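Side-chain contact in paraflagellar rod component (Trypanosoma brucei, PDB 2Q0X), which is of unknown function but adopts the alpha/beta-hydrolase fold and is named as a component of the paraflagellar rod: residues Leu125-Ala130 with Val220-Val225. Sequence-based numbering, arbitrary orientation.
Sequences LLENSA and VGVIKV
L126, in the last turn of helix 119-128, reaches across to I223 and V222 with different parts of one side chain. Its CD2 methyl makes the closest approach, ending 3.3 Å from I223 CG1, nearer than two such carbons normally come, while CB, CG2 and CD1 of I223 each stand near 4.0 Å from that same methyl. Packing is tight at this point. Nearer the backbone, L126 CB lies 4.0 Å from V222 CG2, and the leucine also touches V138 of strand 135-143 and L112 of strand 110-115. E127 comes next and uses its aliphatic part: its CB sits 4.0 Å from V222 CG1. A chi1 of 71° sets CG on the side flanked by both main-chain N and C, and the chain, extended from there, carries OE2 to 4.0 Å from V222 CG1. A weak bond from N128 ND2 to E127 OE1, 3.3 Å long, joins neighbouring side chains of the helix end. The C-terminal end of the helix between strands 110-115 and 135-143 thus packs on the loop leading into strand 227-232, the next in the sheet. With no hydrogen bond between the segments, their association depends on aliphatic surfaces, buried at L126 and I223, partly exposed at E127 and V222.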
loop_
_atom_site.group_PDB
_atom_site.type_symbol
_atom_site.label_atom_id
_atom_site.label_comp_id
_atom_site.label_asym_id
_atom_site.label_seq_id
_atom_site.Cartn_x
_atom_site.Cartn_y
_atom_site.Cartn_z
ATOM N N LEU A 125 -8.124 -3.562 19.051
ATOM C CA LEU A 125 -6.960 -3.039 19.769
ATOM C C LEU A 125 -7.296 -2.705 21.208
ATOM O O LEU A 125 -6.641 -3.179 22.108
ATOM C CB LEU A 125 -6.389 -1.768 19.106
ATOM C CG LEU A 125 -5.171 -1.924 18.189
ATOM C CD1 LEU A 125 -4.767 -0.579 17.553
ATOM C CD2 LEU A 125 -4.036 -2.498 18.955
ATOM N N LEU A 126 -8.303 -1.860 21.396
ATOM C CA LEU A 126 -8.683 -1.345 22.711
ATOM C C LEU A 126 -9.072 -2.422 23.737
ATOM O O LEU A 126 -8.897 -2.215 24.931
ATOM C CB LEU A 126 -9.804 -0.306 22.579
ATOM C CG LEU A 126 -9.311 1.134 22.379
ATOM C CD1 LEU A 126 -8.280 1.233 21.310
ATOM C CD2 LEU A 126 -10.450 2.021 22.026
ATOM N N GLU A 127 -9.565 -3.569 23.276
ATOM C CA GLU A 127 -9.858 -4.668 24.167
ATOM C C GLU A 127 -8.645 -5.561 24.445
ATOM O O GLU A 127 -8.577 -6.156 25.510
ATOM C CB GLU A 127 -11.072 -5.480 23.692
ATOM C CG GLU A 127 -10.897 -6.337 22.437
ATOM C CD GLU A 127 -12.078 -7.315 22.215
ATOM O OE1 GLU A 127 -11.845 -8.466 21.719
ATOM O OE2 GLU A 127 -13.236 -6.928 22.540
ATOM N N ASN A 128 -7.680 -5.625 23.525
ATOM C CA ASN A 128 -6.547 -6.555 23.645
ATOM C C ASN A 128 -5.133 -5.935 23.660
ATOM O O ASN A 128 -4.149 -6.676 23.726
ATOM C CB ASN A 128 -6.607 -7.583 22.500
ATOM C CG ASN A 128 -7.786 -8.545 22.627
ATOM O OD1 ASN A 128 -8.002 -9.159 23.675
ATOM N ND2 ASN A 128 -8.561 -8.669 21.551
ATOM N N SER A 129 -5.009 -4.611 23.582
ATOM C CA SER A 129 -3.681 -3.999 23.494
ATOM C C SER A 129 -2.770 -4.341 24.689
ATOM O O SER A 129 -3.226 -4.412 25.830
ATOM C CB SER A 129 -3.780 -2.484 23.383
ATOM O OG SER A 129 -2.498 -1.892 23.239
ATOM N N ALA A 130 -1.483 -4.538 24.414
ATOM C CA ALA A 130 -0.471 -4.606 25.466
ATOM C C ALA A 130 -0.106 -3.215 25.971
ATOM O O ALA A 130 0.755 -3.100 26.832
ATOM C CB ALA A 130 0.791 -5.318 24.955
ATOM N N VAL A 220 -18.225 0.362 21.836
ATOM C CA VAL A 220 -17.861 1.557 22.617
ATOM C C VAL A 220 -17.580 1.266 24.120
ATOM O O VAL A 220 -16.824 1.995 24.779
ATOM C CB VAL A 220 -18.890 2.709 22.442
ATOM C CG1 VAL A 220 -18.888 3.193 20.973
ATOM C CG2 VAL A 220 -20.300 2.291 22.896
ATOM N N GLY A 221 -18.166 0.188 24.637
ATOM C CA GLY A 221 -17.906 -0.251 26.013
ATOM C C GLY A 221 -16.455 -0.580 26.326
ATOM O O GLY A 221 -16.042 -0.408 27.459
ATOM N N VAL A 222 -15.675 -1.035 25.326
ATOM C CA VAL A 222 -14.258 -1.345 25.531
ATOM C C VAL A 222 -13.367 -0.105 25.563
ATOM O O VAL A 222 -12.211 -0.194 25.947
ATOM C CB VAL A 222 -13.699 -2.333 24.484
ATOM C CG1 VAL A 222 -14.547 -3.635 24.439
ATOM C CG2 VAL A 222 -13.570 -1.661 23.089
ATOM N N ILE A 223 -13.888 1.036 25.133
ATOM C CA ILE A 223 -13.140 2.287 25.061
ATOM C C ILE A 223 -13.247 2.957 26.422
ATOM O O ILE A 223 -14.337 3.358 26.842
ATOM C CB ILE A 223 -13.717 3.226 23.947
ATOM C CG1 ILE A 223 -13.672 2.546 22.565
ATOM C CG2 ILE A 223 -12.972 4.544 23.873
ATOM C CD1 ILE A 223 -14.127 3.459 21.446
ATOM N N LYS A 224 -12.115 3.068 27.111
ATOM C CA LYS A 224 -12.083 3.524 28.502
ATOM C C LYS A 224 -11.486 4.917 28.640
ATOM O O LYS A 224 -11.206 5.379 29.752
ATOM C CB LYS A 224 -11.251 2.568 29.355
ATOM C CG LYS A 224 -11.588 1.087 29.187
ATOM C CD LYS A 224 -12.993 0.796 29.584
ATOM C CE LYS A 224 -13.168 -0.678 29.960
ATOM N NZ LYS A 224 -14.617 -1.041 29.879
ATOM N N VAL A 225 -11.321 5.591 27.514
ATOM C CA VAL A 225 -10.718 6.910 27.473
ATOM C C VAL A 225 -11.607 7.798 26.615
ATOM O O VAL A 225 -12.538 7.309 25.985
ATOM C CB VAL A 225 -9.253 6.841 26.940
ATOM C CG1 VAL A 225 -8.405 5.964 27.886
ATOM C CG2 VAL A 225 -9.199 6.345 25.482
#